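Local coordinates for sterol regulatory element-binding protein cleavage-activating protein (Schizosaccharomyces pombe, PDB 4YHC) that escorts the membrane-bound transcription factor precursor sre1 for processing at low sterol and low oxygen and is represented here by its WD40 domain, which probably faces the cytoplasm, at residues 41-46 / 56-61; 107-112 / 159-164; 114-119 / 146-151; 237-242 / 261-266; 310-315 / 332-337. The protein carries 9 engineered substitutions. One frame throughout, in Å; residues are numbered along the deposited sequence.

Contact 1: 41-46 / 56-61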
# COMPACT_ATOMS: atom_id res chain seq x y z
N ASN A 41 -7.74 -5.85 2.99
CA ASN A 41 -8.60 -6.70 2.19
C ASN A 41 -9.18 -5.93 1.04
O ASN A 41 -9.93 -6.48 0.29
CB ASN A 41 -9.73 -7.38 3.04
CG ASN A 41 -10.78 -6.39 3.57
OD1 ASN A 41 -10.57 -5.17 3.56
ND2 ASN A 41 -11.90 -6.92 4.09
N TYR A 42 -8.76 -4.68 0.84
CA TYR A 42 -9.25 -3.82 -0.25
C TYR A 42 -10.74 -3.54 -0.20
O TYR A 42 -11.34 -3.16 -1.18
CB TYR A 42 -8.79 -4.33 -1.63
CG TYR A 42 -7.29 -4.39 -1.71
CD1 TYR A 42 -6.55 -3.24 -1.86
CD2 TYR A 42 -6.60 -5.61 -1.55
CE1 TYR A 42 -5.16 -3.29 -1.92
CE2 TYR A 42 -5.20 -5.66 -1.57
CZ TYR A 42 -4.50 -4.50 -1.76
OH TYR A 42 -3.13 -4.52 -1.77
N LYS A 43 -11.36 -3.66 0.96
CA LYS A 43 -12.78 -3.36 1.02
C LYS A 43 -13.09 -1.90 1.27
O LYS A 43 -14.10 -1.36 0.73
CB LYS A 43 -13.42 -4.23 2.10
CG LYS A 43 -14.88 -3.94 2.37
CD LYS A 43 -15.42 -5.13 3.16
CE LYS A 43 -15.23 -4.91 4.62
NZ LYS A 43 -16.34 -4.07 5.03
N THR A 44 -12.26 -1.25 2.08
CA THR A 44 -12.62 0.04 2.65
C THR A 44 -11.53 1.04 2.36
O THR A 44 -10.36 0.77 2.57
CB THR A 44 -12.85 -0.05 4.17
OG1 THR A 44 -13.87 -0.99 4.48
CG2 THR A 44 -13.32 1.31 4.77
N PHE A 45 -11.96 2.20 1.87
CA PHE A 45 -11.08 3.31 1.47
C PHE A 45 -11.36 4.48 2.39
O PHE A 45 -12.52 4.72 2.75
CB PHE A 45 -11.47 3.73 0.04
CG PHE A 45 -10.61 4.84 -0.54
CD1 PHE A 45 -9.40 4.55 -1.13
CD2 PHE A 45 -11.04 6.13 -0.51
CE1 PHE A 45 -8.63 5.56 -1.72
CE2 PHE A 45 -10.29 7.14 -1.05
CZ PHE A 45 -9.09 6.86 -1.69
N ALA A 46 -10.31 5.21 2.76
CA ALA A 46 -10.45 6.45 3.53
C ALA A 46 -9.65 7.59 2.92
O ALA A 46 -8.50 7.38 2.48
CB ALA A 46 -9.98 6.22 4.94
N VAL A 56 -14.98 7.83 4.81
CA VAL A 56 -14.73 6.46 4.63
C VAL A 56 -15.80 5.83 3.70
O VAL A 56 -17.01 6.08 3.82
CB VAL A 56 -14.26 5.67 5.89
CG1 VAL A 56 -14.15 6.50 7.17
CG2 VAL A 56 -14.74 4.25 6.01
N TRP A 57 -15.27 5.07 2.73
CA TRP A 57 -16.01 4.72 1.50
C TRP A 57 -15.87 3.24 1.30
O TRP A 57 -14.77 2.73 1.36
CB TRP A 57 -15.37 5.52 0.36
CG TRP A 57 -15.87 5.17 -0.99
CD1 TRP A 57 -15.26 4.36 -1.94
CD2 TRP A 57 -17.08 5.63 -1.55
NE1 TRP A 57 -16.05 4.33 -3.06
CE2 TRP A 57 -17.18 5.08 -2.84
CE3 TRP A 57 -18.10 6.47 -1.09
CZ2 TRP A 57 -18.25 5.35 -3.67
CZ3 TRP A 57 -19.19 6.72 -1.92
CH2 TRP A 57 -19.24 6.17 -3.19
N ASP A 58 -16.99 2.55 1.05
CA ASP A 58 -17.00 1.13 0.70
C ASP A 58 -16.81 0.98 -0.81
O ASP A 58 -17.63 1.36 -1.62
CB ASP A 58 -18.32 0.44 1.15
CG ASP A 58 -18.20 -1.05 1.04
OD1 ASP A 58 -18.09 -1.56 -0.10
OD2 ASP A 58 -18.05 -1.73 2.09
N LEU A 59 -15.70 0.42 -1.20
CA LEU A 59 -15.28 0.44 -2.61
C LEU A 59 -16.23 -0.42 -3.49
O LEU A 59 -16.59 -0.03 -4.57
CB LEU A 59 -13.90 -0.18 -2.67
CG LEU A 59 -12.59 0.63 -2.81
CD1 LEU A 59 -12.74 2.10 -2.83
CD2 LEU A 59 -11.51 0.22 -1.84
N ARG A 60 -16.56 -1.62 -3.02
CA ARG A 60 -17.35 -2.53 -3.85
C ARG A 60 -18.82 -2.16 -3.83
O ARG A 60 -19.49 -2.33 -4.84
CB ARG A 60 -17.14 -3.96 -3.41
CG ARG A 60 -15.71 -4.45 -3.59
CD ARG A 60 -15.08 -4.07 -4.94
NE ARG A 60 -13.64 -4.33 -4.92
CZ ARG A 60 -13.04 -5.40 -5.44
NH1 ARG A 60 -13.74 -6.36 -6.06
NH2 ARG A 60 -11.72 -5.51 -5.35
N GLN A 61 -19.31 -1.56 -2.74
CA GLN A 61 -20.69 -1.14 -2.67
C GLN A 61 -20.93 0.24 -3.15
O GLN A 61 -22.09 0.66 -3.22
CB GLN A 61 -21.23 -1.30 -1.27
CG GLN A 61 -21.27 -2.73 -0.85
CD GLN A 61 -21.98 -2.95 0.47
OE1 GLN A 61 -22.90 -2.20 0.83
NE2 GLN A 61 -21.55 -3.98 1.23
O HOH W 1 -11.45 -3.11 -3.91
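Phe45 and Trp57 face each other as an antiparallel hydrogen-bonded pair, with Phe45 N to Trp57 O at 2.9 Å and Trp57 N to Phe45 O at 2.8 Å. A third backbone bond, Leu59 N to Lys43 O, carries the pairing past the strand ends. Both aromatic side chains have CG anti to the backbone N (chi1 -178° for Phe45, 173° for Trp57). With the rings leading away, Phe45 and Trp57 meet at their CB atoms, 4.3 Å apart, each CB at the edge of the other's ring. Leu59 CD1 packs on Phe45 CB at 3.5 Å. On the other face of the sheet the methyls Thr44 CG2 and Val56 CG2 are tight at 3.5 Å. Lys43 is bent at chi3 and chi4, and its NZ lies 4.1 Å from Asp58 OD2, beyond a salt bridge; its salt bridge goes to Glu103. Asp58 OD1 accepts from Gln61 N in an Asx motif. An alanine in place of Asp58 would probably leave Gln61 N without this acceptor and Lys43 with Glu103 but one negative charge fewer beside it. One water accepts from Arg60 NE at 2.7 Å and donates to Tyr42 O. The hairpin 44-49/54-58 forms the middle of a four-stranded antiparallel sheet between strands 33-38 and 63-68. Strand 441-445 touches Phe45 and Leu59, and strand 79-82 touches Thr44 and Ala46.

Contact 2: 107-112 / 159-164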
# COMPACT_ATOMS: atom_id res chain seq x y z
N LEU A 107 -18.58 5.36 17.70
CA LEU A 107 -17.35 5.50 18.43
C LEU A 107 -17.34 4.40 19.42
O LEU A 107 -18.22 4.32 20.25
CB LEU A 107 -17.32 6.82 19.16
CG LEU A 107 -16.01 7.60 19.39
CD1 LEU A 107 -16.04 8.23 20.75
CD2 LEU A 107 -14.71 6.88 19.17
N MET A 108 -16.35 3.54 19.34
CA MET A 108 -16.30 2.38 20.19
C MET A 108 -15.45 2.73 21.40
O MET A 108 -15.64 2.20 22.49
CB MET A 108 -15.61 1.19 19.51
CG MET A 108 -16.08 0.82 18.13
SD MET A 108 -17.76 0.21 18.24
CE MET A 108 -17.46 -1.43 18.86
N LEU A 109 -14.46 3.58 21.21
CA LEU A 109 -13.49 3.78 22.27
C LEU A 109 -12.72 5.05 22.02
O LEU A 109 -12.49 5.46 20.85
CB LEU A 109 -12.57 2.55 22.38
CG LEU A 109 -11.38 2.57 23.32
CD1 LEU A 109 -11.05 1.17 23.75
CD2 LEU A 109 -10.15 3.18 22.68
N GLN A 110 -12.38 5.69 23.12
CA GLN A 110 -11.51 6.85 23.13
C GLN A 110 -10.52 6.66 24.25
O GLN A 110 -10.91 6.28 25.34
CB GLN A 110 -12.35 8.08 23.33
CG GLN A 110 -11.56 9.36 23.45
CD GLN A 110 -12.49 10.54 23.63
OE1 GLN A 110 -13.62 10.49 23.22
NE2 GLN A 110 -11.99 11.63 24.21
N HIS A 111 -9.24 6.98 24.01
CA HIS A 111 -8.16 6.65 24.94
C HIS A 111 -7.04 7.64 24.81
O HIS A 111 -6.58 7.90 23.68
CB HIS A 111 -7.59 5.26 24.67
CG HIS A 111 -6.65 4.78 25.72
ND1 HIS A 111 -7.09 4.16 26.87
CD2 HIS A 111 -5.30 4.82 25.80
CE1 HIS A 111 -6.04 3.84 27.62
NE2 HIS A 111 -4.94 4.24 26.99
N SER A 112 -6.56 8.20 25.94
CA SER A 112 -5.54 9.22 25.84
C SER A 112 -4.13 8.62 25.89
O SER A 112 -3.94 7.58 26.48
CB SER A 112 -5.79 10.31 26.86
OG SER A 112 -7.02 10.91 26.51
N GLU A 159 -20.85 -4.56 22.19
CA GLU A 159 -21.11 -3.44 23.09
C GLU A 159 -20.08 -2.33 22.85
O GLU A 159 -20.42 -1.27 22.33
CB GLU A 159 -21.08 -3.90 24.55
CG GLU A 159 -21.73 -5.27 24.78
CD GLU A 159 -20.73 -6.40 24.61
OE1 GLU A 159 -20.88 -7.20 23.65
OE2 GLU A 159 -19.79 -6.47 25.42
N GLY A 160 -18.82 -2.60 23.18
CA GLY A 160 -17.75 -1.63 23.01
C GLY A 160 -16.38 -2.27 22.91
O GLY A 160 -16.22 -3.33 22.31
N ALA A 161 -15.40 -1.62 23.52
CA ALA A 161 -14.02 -2.07 23.44
C ALA A 161 -13.22 -1.67 24.68
O ALA A 161 -13.65 -0.81 25.43
CB ALA A 161 -13.38 -1.53 22.18
N ASP A 162 -12.08 -2.31 24.86
CA ASP A 162 -11.10 -2.02 25.90
C ASP A 162 -9.75 -1.98 25.24
O ASP A 162 -9.53 -2.68 24.21
CB ASP A 162 -11.08 -3.11 26.97
CG ASP A 162 -12.29 -3.06 27.87
OD1 ASP A 162 -12.48 -2.02 28.53
OD2 ASP A 162 -13.05 -4.05 27.93
N ILE A 163 -8.85 -1.21 25.83
CA ILE A 163 -7.51 -1.12 25.37
C ILE A 163 -6.48 -1.11 26.53
O ILE A 163 -6.80 -0.70 27.58
CB ILE A 163 -7.38 0.10 24.43
CG1 ILE A 163 -6.17 -0.06 23.54
CG2 ILE A 163 -7.29 1.44 25.19
CD1 ILE A 163 -6.09 1.05 22.50
N ALA A 164 -5.28 -1.62 26.32
CA ALA A 164 -4.20 -1.56 27.31
C ALA A 164 -2.86 -1.52 26.61
O ALA A 164 -2.66 -2.30 25.70
CB ALA A 164 -4.23 -2.80 28.20
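Met108 and Gly160 come nearest in the backbone, their CA atoms 5.1 Å apart, and strands 107-112 and 161-164 run in roughly the same direction at 26°, with no hydrogen bond between them. Side chains fill the space instead. Leu109 points toward the other strand and has CG anti to the backbone N (chi1 174°); its CD1 lies 3.7 Å from Ala161 O. Leu109 CD1 also touches Ala161 CB and Ile163 CB, each at 3.9 Å. Leu109 and Ile163 cross at about a right angle. Ile163 CG2 sits over one face of the His111 ring, 3.5 Å from the centroid, as a CH-pi contact. The methyl is shifted toward the rim and lies nearest ND1. At the other end Met108 is bent at chi2 and chi3, and its CE lies 4.1 Å from Gly160 O. Met108 and Leu109 both face Ile99 in a classic beta bulge. Each strand has its backbone partner in its own sheet, 96-101 for the first and 148-156 for the second. The two are the outermost strands of successive four-stranded sheets, assigned by prediction to WD repeats 2 and 3. Such side-chain packing between adjacent blades, without shared backbone bonds, is characteristic of the WD40 beta-propeller.

Contact 3: 114-119 / 146-151. Engineered in segment 114-119: Ser115 (natural residue Cys).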
# COMPACT_ATOMS: atom_id res chain seq x y z
N HIS A 114 0.38 9.12 25.23
CA HIS A 114 1.57 9.99 25.15
C HIS A 114 2.19 9.91 23.73
O HIS A 114 2.32 8.83 23.13
CB HIS A 114 2.62 9.67 26.27
CG HIS A 114 2.28 10.26 27.63
ND1 HIS A 114 2.24 11.62 27.87
CD2 HIS A 114 1.99 9.67 28.82
CE1 HIS A 114 1.93 11.84 29.14
NE2 HIS A 114 1.78 10.68 29.74
N SER A 115 2.47 11.09 23.19
CA SER A 115 3.15 11.30 21.91
C SER A 115 4.15 12.39 22.21
O SER A 115 3.82 13.29 22.94
CB SER A 115 2.18 11.86 20.86
OG SER A 115 2.01 11.01 19.76
N LYS A 116 5.31 12.37 21.58
CA LYS A 116 6.33 13.36 21.89
C LYS A 116 6.41 14.48 20.83
O LYS A 116 7.52 14.81 20.40
CB LYS A 116 7.70 12.69 22.05
CG LYS A 116 7.71 11.18 22.32
CD LYS A 116 6.84 10.71 23.50
CE LYS A 116 6.85 9.18 23.62
NZ LYS A 116 5.60 8.59 24.19
N PRO A 117 5.25 15.10 20.43
CA PRO A 117 5.26 16.04 19.29
C PRO A 117 6.39 17.04 19.37
O PRO A 117 6.59 17.57 20.45
CB PRO A 117 3.91 16.76 19.40
CG PRO A 117 3.46 16.55 20.79
CD PRO A 117 3.99 15.20 21.17
N ASN A 118 7.12 17.33 18.29
CA ASN A 118 6.80 16.95 16.90
C ASN A 118 7.25 15.52 16.51
O ASN A 118 8.20 15.34 15.74
CB ASN A 118 7.45 17.94 15.89
CG ASN A 118 7.24 19.41 16.25
OD1 ASN A 118 7.80 19.90 17.22
ND2 ASN A 118 6.45 20.11 15.44
N SER A 119 6.56 14.52 17.05
CA SER A 119 6.77 13.13 16.71
C SER A 119 5.84 12.81 15.57
O SER A 119 4.68 13.22 15.57
CB SER A 119 6.47 12.24 17.92
OG SER A 119 7.13 11.00 17.80
N SER A 146 10.86 8.99 16.65
CA SER A 146 11.79 9.05 17.76
C SER A 146 12.48 7.71 18.03
O SER A 146 13.56 7.68 18.59
CB SER A 146 11.06 9.54 19.04
OG SER A 146 10.26 8.51 19.64
N GLY A 147 11.88 6.60 17.62
CA GLY A 147 12.45 5.30 17.91
C GLY A 147 11.67 4.53 18.94
O GLY A 147 12.00 3.41 19.25
N GLU A 148 10.60 5.14 19.42
CA GLU A 148 9.66 4.54 20.37
C GLU A 148 8.60 3.70 19.64
O GLU A 148 8.03 4.15 18.67
CB GLU A 148 9.00 5.70 21.10
CG GLU A 148 8.71 5.51 22.55
CD GLU A 148 9.07 6.75 23.37
OE1 GLU A 148 9.54 7.75 22.76
OE2 GLU A 148 8.90 6.71 24.62
N ILE A 149 8.36 2.47 20.10
CA ILE A 149 7.29 1.65 19.60
C ILE A 149 6.44 1.19 20.76
O ILE A 149 6.94 0.48 21.66
CB ILE A 149 7.83 0.38 18.92
CG1 ILE A 149 8.70 0.75 17.75
CG2 ILE A 149 6.69 -0.50 18.45
CD1 ILE A 149 9.46 -0.42 17.22
N GLN A 150 5.14 1.52 20.68
CA GLN A 150 4.14 1.10 21.66
C GLN A 150 3.18 0.10 21.08
O GLN A 150 2.68 0.24 19.93
CB GLN A 150 3.36 2.30 22.18
CG GLN A 150 4.24 3.44 22.65
CD GLN A 150 3.47 4.64 23.12
OE1 GLN A 150 2.45 4.52 23.76
NE2 GLN A 150 3.98 5.83 22.81
N VAL A 151 2.87 -0.91 21.87
CA VAL A 151 1.86 -1.88 21.43
C VAL A 151 0.75 -2.07 22.42
O VAL A 151 0.97 -2.30 23.60
CB VAL A 151 2.43 -3.20 20.88
CG1 VAL A 151 3.95 -3.26 20.94
CG2 VAL A 151 1.73 -4.42 21.42
O HOH W 2 0.84 6.07 25.69
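The Lys116 and Glu148 side chains cross at about a right angle, joining the loop that enters a WD40 blade to a strand of the same blade, predicted as WD repeat 3. Lys116 CE is the atom that comes closest, 3.2 Å from Glu148 OE1. The ammonium stands farther off: Lys116 NZ to Glu148 OE2 is a long salt bridge of 3.8 Å. Lys116 NZ and Gln150 NE2 meet tip to tip, but both are donors and share no bond. Gln150 NE2 at 3.4 Å and Lys116 NZ at 3.5 Å both donate weakly to His114 O, a shared acceptor consistent with the two donors lying so near. Gln150 is extended beyond CG (chi2 178°), which carries its amide out to the loop. A water links the other end of the amide to the loop, accepting from His114 N and donating to Gln150 OE1.

In the next shell Ser146 OG donates weakly to Glu148 OE1 and accepts weakly from Glu148 N, which would steady the carboxylate. Glu144 reaches several of these groups. It makes weak contacts with Lys116 and Gln150, and accepts a hydrogen bond from Ser119 OG. Lys168 adds a second, weak ion pair to Glu148. The acids would probably favour the charged form of Lys116. At the far end of the contact the approach is slight, with Ser119 OG 4.4 Å from Ser146 CB.

Contact 4: 237-242 / 261-266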
# COMPACT_ATOMS: atom_id res chain seq x y z
N PHE A 237 11.79 -6.72 1.73
CA PHE A 237 12.67 -6.21 0.67
C PHE A 237 13.43 -5.02 1.32
O PHE A 237 12.81 -4.13 1.91
CB PHE A 237 11.91 -5.75 -0.57
CG PHE A 237 11.28 -6.85 -1.35
CD1 PHE A 237 10.06 -7.38 -0.97
CD2 PHE A 237 11.88 -7.34 -2.49
CE1 PHE A 237 9.50 -8.41 -1.68
CE2 PHE A 237 11.33 -8.33 -3.17
CZ PHE A 237 10.13 -8.86 -2.81
N LEU A 238 14.77 -5.03 1.26
CA LEU A 238 15.64 -3.97 1.77
C LEU A 238 16.30 -3.28 0.55
O LEU A 238 17.07 -3.88 -0.12
CB LEU A 238 16.71 -4.57 2.66
CG LEU A 238 17.59 -3.66 3.58
CD1 LEU A 238 19.04 -3.66 3.16
CD2 LEU A 238 17.19 -2.21 3.73
N ALA A 239 15.94 -2.05 0.26
CA ALA A 239 16.43 -1.30 -0.85
C ALA A 239 17.64 -0.50 -0.38
O ALA A 239 17.66 0.03 0.70
CB ALA A 239 15.41 -0.33 -1.32
N ARG A 240 18.68 -0.50 -1.20
CA ARG A 240 19.95 0.20 -0.87
C ARG A 240 20.29 0.90 -2.20
O ARG A 240 19.34 1.33 -2.93
CB ARG A 240 21.03 -0.77 -0.33
CG ARG A 240 21.18 -2.08 -1.09
CD ARG A 240 22.19 -3.06 -0.41
NE ARG A 240 22.15 -4.33 -1.11
CZ ARG A 240 22.53 -4.56 -2.37
NH1 ARG A 240 23.16 -3.63 -3.10
NH2 ARG A 240 22.28 -5.75 -2.91
N ASP A 241 21.57 1.11 -2.51
CA ASP A 241 21.91 2.00 -3.65
C ASP A 241 22.26 1.30 -4.93
O ASP A 241 22.23 1.92 -5.96
CB ASP A 241 23.00 3.00 -3.21
CG ASP A 241 22.38 4.34 -2.67
OD1 ASP A 241 21.24 4.73 -3.05
OD2 ASP A 241 23.02 4.97 -1.85
N SER A 242 22.64 0.02 -4.90
CA SER A 242 22.82 -0.76 -6.15
C SER A 242 21.91 -1.97 -6.22
O SER A 242 22.08 -2.88 -7.06
CB SER A 242 24.29 -1.21 -6.36
OG SER A 242 24.72 -2.05 -5.29
N PRO A 261 19.29 0.68 -9.84
CA PRO A 261 19.99 1.95 -9.63
C PRO A 261 19.63 2.52 -8.29
O PRO A 261 18.80 1.92 -7.55
CB PRO A 261 19.48 2.81 -10.78
CG PRO A 261 18.17 2.28 -11.12
CD PRO A 261 18.18 0.80 -10.83
N PRO A 262 20.28 3.64 -7.94
CA PRO A 262 20.11 4.22 -6.68
C PRO A 262 18.67 4.65 -6.49
O PRO A 262 18.08 5.19 -7.39
CB PRO A 262 21.01 5.46 -6.75
CG PRO A 262 22.04 5.13 -7.78
CD PRO A 262 21.34 4.32 -8.76
N ILE A 263 18.16 4.42 -5.30
CA ILE A 263 16.71 4.56 -5.00
C ILE A 263 16.57 5.70 -4.02
O ILE A 263 17.32 5.82 -3.07
CB ILE A 263 16.17 3.23 -4.43
CG1 ILE A 263 16.03 2.25 -5.58
CG2 ILE A 263 14.82 3.38 -3.68
CD1 ILE A 263 15.88 0.83 -5.10
N LYS A 264 15.63 6.57 -4.27
CA LYS A 264 15.33 7.63 -3.34
C LYS A 264 14.69 7.16 -2.08
O LYS A 264 13.82 6.32 -2.11
CB LYS A 264 14.44 8.63 -4.04
CG LYS A 264 14.29 9.90 -3.28
CD LYS A 264 13.73 10.97 -4.21
CE LYS A 264 13.29 12.20 -3.43
NZ LYS A 264 14.38 12.51 -2.43
N VAL A 265 15.17 7.65 -0.94
CA VAL A 265 14.69 7.22 0.31
C VAL A 265 13.13 7.26 0.40
O VAL A 265 12.45 8.12 -0.11
CB VAL A 265 15.37 7.95 1.50
CG1 VAL A 265 14.96 9.44 1.45
CG2 VAL A 265 14.87 7.32 2.78
N ASN A 266 12.57 6.21 0.95
CA ASN A 266 11.14 6.07 1.12
C ASN A 266 10.28 6.10 -0.10
O ASN A 266 9.14 6.57 -0.05
CB ASN A 266 10.65 7.16 2.06
CG ASN A 266 10.36 6.59 3.40
OD1 ASN A 266 9.57 5.62 3.54
ND2 ASN A 266 10.96 7.16 4.41
O HOH W 3 19.19 0.26 -5.41
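Asp241 and Pro262 meet through weak polar contacts; no direct hydrogen bond joins segments 237-242 and 261-266. Asp241 O meets Pro262 CA at 3.2 Å in a CA-H...O contact, with an angle of 126° at the hydrogen. The same oxygen, Asp241 O, lies 3.7 Å from Pro262 CG. The proline N has no hydrogen to offer it. The Asp241 side chain crosses the ring at about a right angle and places OD1 3.8 Å from Pro262 CB.

Between the two segments the apolar contact is Ile263 CD1 on Ala239 CB, 4.0 Å apart; Val244 and Phe291 also pack on Ile263. Ile263 CB lies 4.0 Å from Arg240 O.

A water sits between the backbones, 2.7 Å from Arg240 O and likewise near Pro261 O.

Charged partners flank the contact. Asp241 OD1 forms a salt bridge with Lys225, which also binds Ile263 O. The Arg240 guanidinium makes salt bridges with Glu222 and Asp245.

Residues 240-242 turn between strands 235-239 and 243-248 of a four-stranded antiparallel sheet, consistent with a propeller blade; 261-266 leaves its last strand, 253-259. The chemistry implies a joint made by weak CA-H...O contact, one water and a lysine shared by both segments. That lysine probably offsets the negative charge of Asp241.

Contact 5: 310-315 / 332-337. Engineered in segment 332-337: Ser336 (natural residue Cys).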
# COMPACT_ATOMS: atom_id res chain seq x y z
N GLU A 310 2.63 -19.45 -18.62
CA GLU A 310 4.01 -19.60 -19.05
C GLU A 310 4.85 -20.24 -17.95
O GLU A 310 5.29 -21.38 -18.08
CB GLU A 310 4.61 -18.24 -19.42
CG GLU A 310 4.70 -17.97 -20.91
CD GLU A 310 4.67 -16.49 -21.24
OE1 GLU A 310 3.57 -15.90 -21.17
OE2 GLU A 310 5.73 -15.93 -21.57
N SER A 311 5.07 -19.48 -16.88
CA SER A 311 5.95 -19.92 -15.81
C SER A 311 5.65 -19.20 -14.50
O SER A 311 4.73 -18.38 -14.43
CB SER A 311 7.40 -19.67 -16.20
OG SER A 311 7.56 -18.34 -16.66
N TYR A 312 6.43 -19.50 -13.47
CA TYR A 312 6.28 -18.85 -12.18
C TYR A 312 7.58 -18.81 -11.48
O TYR A 312 8.52 -19.47 -11.87
CB TYR A 312 5.27 -19.64 -11.31
CG TYR A 312 5.67 -21.04 -10.99
CD1 TYR A 312 6.42 -21.34 -9.88
CD2 TYR A 312 5.26 -22.10 -11.82
CE1 TYR A 312 6.79 -22.64 -9.58
CE2 TYR A 312 5.60 -23.41 -11.52
CZ TYR A 312 6.36 -23.67 -10.43
OH TYR A 312 6.70 -24.96 -10.15
N ILE A 313 7.61 -18.11 -10.38
CA ILE A 313 8.78 -17.91 -9.58
C ILE A 313 8.44 -18.34 -8.23
O ILE A 313 7.34 -17.95 -7.72
CB ILE A 313 9.01 -16.37 -9.58
CG1 ILE A 313 9.25 -15.88 -10.99
CG2 ILE A 313 10.08 -15.91 -8.64
CD1 ILE A 313 8.94 -14.39 -11.16
N ILE A 314 9.35 -19.05 -7.58
CA ILE A 314 9.21 -19.38 -6.21
C ILE A 314 9.90 -18.29 -5.41
O ILE A 314 11.12 -18.25 -5.41
CB ILE A 314 9.86 -20.75 -5.89
CG1 ILE A 314 9.10 -21.87 -6.56
CG2 ILE A 314 9.97 -20.98 -4.39
CD1 ILE A 314 9.91 -23.16 -6.66
N LEU A 315 9.10 -17.44 -4.70
CA LEU A 315 9.59 -16.37 -3.88
C LEU A 315 10.06 -16.80 -2.54
O LEU A 315 10.91 -16.17 -1.98
CB LEU A 315 8.51 -15.32 -3.57
CG LEU A 315 8.20 -14.14 -4.45
CD1 LEU A 315 7.32 -13.15 -3.64
CD2 LEU A 315 9.48 -13.52 -5.01
N ASN A 332 1.61 -27.66 -12.84
CA ASN A 332 2.32 -28.71 -13.57
C ASN A 332 2.74 -28.27 -14.98
O ASN A 332 3.94 -28.13 -15.26
CB ASN A 332 1.52 -30.03 -13.59
CG ASN A 332 0.05 -29.82 -13.92
OD1 ASN A 332 -0.33 -29.65 -15.09
ND2 ASN A 332 -0.79 -29.83 -12.90
N SER A 333 1.76 -27.96 -15.84
CA SER A 333 2.02 -27.44 -17.19
C SER A 333 2.86 -26.16 -17.30
O SER A 333 2.99 -25.61 -18.41
CB SER A 333 0.70 -27.18 -17.90
OG SER A 333 -0.08 -28.35 -17.81
N LEU A 334 3.47 -25.73 -16.18
CA LEU A 334 4.30 -24.51 -16.14
C LEU A 334 5.76 -24.69 -15.72
O LEU A 334 6.11 -25.53 -14.89
CB LEU A 334 3.69 -23.47 -15.17
CG LEU A 334 2.38 -22.79 -15.51
CD1 LEU A 334 2.22 -21.55 -14.64
CD2 LEU A 334 2.32 -22.45 -16.99
N ALA A 335 6.60 -23.79 -16.24
CA ALA A 335 8.03 -23.78 -15.93
C ALA A 335 8.34 -22.96 -14.67
O ALA A 335 7.95 -21.85 -14.58
CB ALA A 335 8.76 -23.20 -17.12
N SER A 336 9.02 -23.56 -13.72
CA SER A 336 9.62 -22.88 -12.58
C SER A 336 10.89 -22.12 -12.96
O SER A 336 11.82 -22.71 -13.46
CB SER A 336 9.98 -23.95 -11.61
OG SER A 336 10.25 -23.38 -10.38
N LEU A 337 10.95 -20.82 -12.75
CA LEU A 337 12.15 -20.02 -13.14
C LEU A 337 13.07 -19.75 -11.98
O LEU A 337 12.61 -19.54 -10.86
CB LEU A 337 11.73 -18.69 -13.64
CG LEU A 337 10.85 -18.67 -14.85
CD1 LEU A 337 10.36 -17.24 -15.09
CD2 LEU A 337 11.59 -19.20 -16.07
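Tyr312 and Ser336 are paired in a parallel beta bridge, where the short strand 335-337 adds to strand 311-317 of a mixed beta-sheet in this WD40-domain protein. Leu337 N donates to Tyr312 O in a bond 2.9 Å long with an angle of 168° at the hydrogen. Ala335 N donates weakly to Glu310 O at 3.3 Å.

The aromatic contacts belong to Tyr312. Its CG lies between the backbone N and the carbonyl carbon (chi1 62°), and the ring comes back over the neighbouring strand. Ser336 CA sits over one face, 4.1 Å from the centroid, in a CH-pi contact shifted toward the rim. Leu334 CB approaches the ring edge in its plane, 3.9 Å from Tyr312 CD2. An alanine in place of Tyr312 would probably open a gap beside Leu334 and leave the backbone at Ser336 without its aromatic cover. Arg276 of strand 269-278 touches both Tyr312 and Leu334.

The apolar pair lies on the face opposite Tyr312 and Ser336, with Leu337 CD1 4.5 Å from Ile313 CG1.

Carbon also meets oxygen. Leu334 CD2 lies 3.3 Å from the carbonyl oxygen Glu310 O. Hydroxyls of two serines rest against carbon, Ser311 OG beside Leu337 CD1 and that of Ser336, an engineered residue that is a cysteine in nature. Ser336 OG, anti to the backbone N, lies 3.6 Å from Tyr312 CE1 and 3.7 Å from Ile314 CD1.

Contacts 2 and 3 are the closest relatives. Their centres are about 20 Å apart, their segments adjoin in sequence, and contact 3 is nested inside the loop that contact 2 closes. Both reach the sheet of strands 148-156 and 161-170, contact 3 within that blade and contact 2 at its border with the preceding one. Contact 1 lies within an earlier blade, its centre about 23 Å from that of contact 2. Contacts 4 and 5 follow in series; their nearest atoms are about 5 Å apart without touching. Contacts 2 and 5 are farthest apart, about 47 Å between centres. A citrate, probably from crystallisation, is hydrogen-bonded to the Arg60 side chain of contact 1.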